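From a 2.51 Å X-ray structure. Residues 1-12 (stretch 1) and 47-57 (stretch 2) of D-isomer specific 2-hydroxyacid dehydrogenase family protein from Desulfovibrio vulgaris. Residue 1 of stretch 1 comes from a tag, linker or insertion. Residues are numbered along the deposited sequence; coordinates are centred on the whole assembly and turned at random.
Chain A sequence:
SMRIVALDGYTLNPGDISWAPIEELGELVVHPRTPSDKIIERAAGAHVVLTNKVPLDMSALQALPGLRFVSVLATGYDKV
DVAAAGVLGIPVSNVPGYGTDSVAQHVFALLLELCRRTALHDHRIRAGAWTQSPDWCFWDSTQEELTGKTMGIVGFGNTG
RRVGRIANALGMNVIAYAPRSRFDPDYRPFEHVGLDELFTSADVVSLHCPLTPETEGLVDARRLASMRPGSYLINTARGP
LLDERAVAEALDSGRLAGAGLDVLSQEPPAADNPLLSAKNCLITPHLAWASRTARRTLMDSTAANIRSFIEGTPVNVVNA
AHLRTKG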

# COMPACT_ATOMS: atom_id res chain seq x y z
N SER A 1 42.92 -3.23 -13.75
CA SER A 1 43.66 -2.76 -14.98
C SER A 1 42.89 -1.65 -15.70
O SER A 1 43.46 -0.66 -16.16
N MET A 2 41.59 -1.86 -15.80
CA MET A 2 40.63 -0.87 -16.27
C MET A 2 40.16 0.04 -15.14
O MET A 2 39.93 -0.40 -14.03
N ARG A 3 39.94 1.31 -15.45
CA ARG A 3 39.67 2.35 -14.48
C ARG A 3 38.23 2.79 -14.65
O ARG A 3 37.85 3.19 -15.75
N ILE A 4 37.44 2.69 -13.59
CA ILE A 4 36.00 2.97 -13.61
C ILE A 4 35.67 4.07 -12.61
O ILE A 4 36.07 3.97 -11.45
N VAL A 5 34.91 5.08 -13.02
CA VAL A 5 34.53 6.17 -12.13
C VAL A 5 33.01 6.36 -12.10
O VAL A 5 32.38 6.53 -13.15
N ALA A 6 32.44 6.31 -10.89
CA ALA A 6 31.03 6.67 -10.67
C ALA A 6 30.96 8.12 -10.16
O ALA A 6 31.46 8.44 -9.07
N LEU A 7 30.35 8.99 -10.96
CA LEU A 7 30.30 10.42 -10.66
C LEU A 7 29.21 10.79 -9.66
O LEU A 7 29.32 11.80 -8.99
N ASP A 8 28.15 9.99 -9.58
CA ASP A 8 27.13 10.21 -8.55
C ASP A 8 26.51 8.90 -8.09
O ASP A 8 25.40 8.58 -8.45
N GLY A 9 27.27 8.16 -7.30
CA GLY A 9 26.89 6.82 -6.86
C GLY A 9 26.07 6.74 -5.58
O GLY A 9 25.58 5.66 -5.22
N TYR A 10 25.88 7.86 -4.89
CA TYR A 10 25.21 7.81 -3.59
C TYR A 10 23.76 7.34 -3.70
O TYR A 10 23.38 6.42 -2.99
N THR A 11 22.98 7.94 -4.59
CA THR A 11 21.58 7.54 -4.80
C THR A 11 21.42 6.06 -5.25
O THR A 11 20.48 5.40 -4.82
N LEU A 12 22.34 5.53 -6.05
CA LEU A 12 22.32 4.09 -6.35
C LEU A 12 22.65 3.23 -5.12
O LEU A 12 21.98 2.21 -4.89
N HIS A 47 38.57 4.85 -18.09
CA HIS A 47 38.12 4.10 -19.27
C HIS A 47 36.59 4.11 -19.34
O HIS A 47 36.01 4.20 -20.43
N VAL A 48 35.95 3.96 -18.17
CA VAL A 48 34.50 3.83 -18.04
C VAL A 48 33.97 4.85 -17.03
O VAL A 48 34.47 4.90 -15.90
N VAL A 49 32.95 5.61 -17.43
CA VAL A 49 32.29 6.55 -16.54
C VAL A 49 30.85 6.06 -16.29
O VAL A 49 30.12 5.69 -17.23
N LEU A 50 30.44 6.07 -15.02
CA LEU A 50 29.05 5.78 -14.63
C LEU A 50 28.40 7.08 -14.16
O LEU A 50 28.96 7.79 -13.32
N THR A 51 27.24 7.40 -14.74
CA THR A 51 26.50 8.59 -14.37
C THR A 51 25.02 8.21 -14.24
O THR A 51 24.49 7.43 -15.02
N ASN A 52 24.38 8.74 -13.21
CA ASN A 52 22.93 8.68 -13.08
C ASN A 52 22.38 9.98 -13.68
O ASN A 52 21.76 9.96 -14.73
N LYS A 53 22.63 11.10 -13.02
CA LYS A 53 22.13 12.40 -13.45
C LYS A 53 23.23 13.44 -13.67
O LYS A 53 22.93 14.60 -13.89
N VAL A 54 24.50 13.05 -13.60
CA VAL A 54 25.60 13.98 -13.89
C VAL A 54 25.64 14.19 -15.40
O VAL A 54 25.69 13.23 -16.16
N PRO A 55 25.57 15.45 -15.85
CA PRO A 55 25.49 15.71 -17.29
C PRO A 55 26.82 15.53 -18.01
O PRO A 55 27.85 15.84 -17.44
N LEU A 56 26.78 15.01 -19.24
CA LEU A 56 27.96 14.88 -20.10
C LEU A 56 27.63 15.40 -21.49
O LEU A 56 26.88 14.78 -22.23
N ASP A 57 28.21 16.55 -21.82
CA ASP A 57 28.03 17.21 -23.12
C ASP A 57 29.24 16.96 -24.02
O ASP A 57 30.16 16.24 -23.64

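This contact is a pair of parallel β-strands, residues 3-6 and 48-51, whose aliphatic side chains pack on both faces of the sheet and whose ends are tied off by a histidine and an aspartate. In a parallel pair, bridged residues project to the same face. Ile4 (m, t) accordingly sets CG1 4.1 Å from CB of Val48 (t), and its CG2 lies 4.0 Å from CD1 of Leu50 (m, t); small Ala6 completes this face, its CB 4.2 Å from CB of Leu50. Val5 and Val49, both t, share the other face, where Leu7 (m, t) brings CD1 to 3.7 Å from CG1 of Val49 and CB to 3.9 Å from CG2 of Val54 (t).

At the N-terminal end, His47 (m) points toward stretch 1 and receives CA of Met2 over its ring face, 4.2 Å from the centroid, while Met2 SD reaches 3.9 Å from CG2 of Val48.

Beyond the strands, a buried carboxylate replaces backbone pairing: Asp8 (p) accepts hydrogen bonds from Asn52 N at OD1 (2.9 Å) and Lys53 N at OD2 (3.0 Å), clamping the turn. One water extends this link, accepting from Asn52 ND2 (2.9 Å), donating to Asp8 O (2.7 Å) and hydrogen-bonding Thr11 OG1 (2.7 Å).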

# COMPACT_ATOMS: atom_id res chain seq x y z
CB SER A 1 43.88 -3.94 -15.94
OG SER A 1 44.64 -3.55 -17.07
CB MET A 2 39.42 -1.61 -16.85
CG MET A 2 38.24 -0.73 -17.22
SD MET A 2 37.25 -1.56 -18.46
CE MET A 2 38.22 -1.17 -19.93
CB ARG A 3 40.63 3.52 -14.72
CG ARG A 3 41.30 4.08 -13.47
CD ARG A 3 42.51 4.93 -13.84
NE ARG A 3 43.60 4.11 -14.37
CZ ARG A 3 44.45 4.46 -15.35
NH1 ARG A 3 44.37 5.63 -15.98
NH2 ARG A 3 45.40 3.59 -15.71
CB ILE A 4 35.16 1.71 -13.26
CG1 ILE A 4 35.54 0.55 -14.19
CG2 ILE A 4 33.69 2.00 -13.42
CD1 ILE A 4 34.85 -0.77 -13.92
CB VAL A 5 35.21 7.49 -12.52
CG1 VAL A 5 34.82 8.62 -11.58
CG2 VAL A 5 36.72 7.32 -12.48
CB ALA A 6 30.38 5.71 -9.69
CB LEU A 7 30.16 11.24 -11.96
CG LEU A 7 31.34 11.13 -12.93
CD1 LEU A 7 31.01 11.83 -14.25
CD2 LEU A 7 32.63 11.70 -12.34
CB ASP A 8 26.05 11.22 -9.01
CG ASP A 8 25.31 10.78 -10.27
OD1 ASP A 8 25.89 10.05 -11.10
OD2 ASP A 8 24.14 11.21 -10.44
CB TYR A 10 25.28 9.17 -2.89
CG TYR A 10 24.69 9.13 -1.50
CD1 TYR A 10 25.32 8.42 -0.47
CD2 TYR A 10 23.50 9.77 -1.21
CE1 TYR A 10 24.78 8.38 0.81
CE2 TYR A 10 22.95 9.74 0.05
CZ TYR A 10 23.58 9.05 1.07
OH TYR A 10 23.01 9.04 2.34
CB THR A 11 20.83 8.45 -5.82
OG1 THR A 11 21.53 8.48 -7.06
CG2 THR A 11 20.71 9.89 -5.29
CB LEU A 12 23.25 3.74 -7.49
CG LEU A 12 23.38 2.23 -7.82
CD1 LEU A 12 22.05 1.56 -8.16
CD2 LEU A 12 24.36 2.04 -8.95
CB HIS A 47 38.54 2.64 -19.19
CG HIS A 47 40.01 2.38 -19.24
ND1 HIS A 47 40.90 2.80 -18.27
CD2 HIS A 47 40.72 1.63 -20.11
CE1 HIS A 47 42.11 2.37 -18.58
NE2 HIS A 47 42.03 1.65 -19.68
CB VAL A 48 34.08 2.43 -17.52
CG1 VAL A 48 32.56 2.30 -17.46
CG2 VAL A 48 34.64 1.34 -18.40
CB VAL A 49 32.30 7.98 -17.13
CG1 VAL A 49 31.27 8.89 -16.45
CG2 VAL A 49 33.68 8.57 -17.02
CB LEU A 50 29.01 4.75 -13.52
CG LEU A 50 29.82 3.46 -13.76
CD1 LEU A 50 29.80 2.61 -12.50
CD2 LEU A 50 29.28 2.71 -14.99
CB THR A 51 26.65 9.72 -15.41
OG1 THR A 51 25.84 10.84 -15.04
CG2 THR A 51 26.25 9.29 -16.84
CB ASN A 52 22.52 8.48 -11.61
CG ASN A 52 21.07 8.07 -11.45
OD1 ASN A 52 20.23 8.36 -12.29
ND2 ASN A 52 20.78 7.37 -10.36
CB LYS A 53 21.10 12.94 -12.44
CG LYS A 53 19.86 12.10 -12.26
CD LYS A 53 19.02 12.00 -13.52
CE LYS A 53 17.77 11.14 -13.30
NZ LYS A 53 18.04 9.68 -13.47
CB VAL A 54 26.94 13.48 -13.37
CG1 VAL A 54 28.07 14.41 -13.81
CG2 VAL A 54 26.91 13.40 -11.84
CB PRO A 55 25.02 17.17 -17.36
CG PRO A 55 25.42 17.77 -16.06
CD PRO A 55 25.39 16.68 -15.05
CB LEU A 56 28.41 13.43 -20.18
CG LEU A 56 28.83 12.79 -18.86
CD1 LEU A 56 28.96 11.28 -19.06
CD2 LEU A 56 30.14 13.41 -18.36
CB ASP A 57 27.77 18.72 -22.91
CG ASP A 57 28.96 19.46 -22.29
OD1 ASP A 57 29.93 18.84 -21.83
OD2 ASP A 57 28.93 20.70 -22.27
O HOH W 1 23.14 7.03 -8.67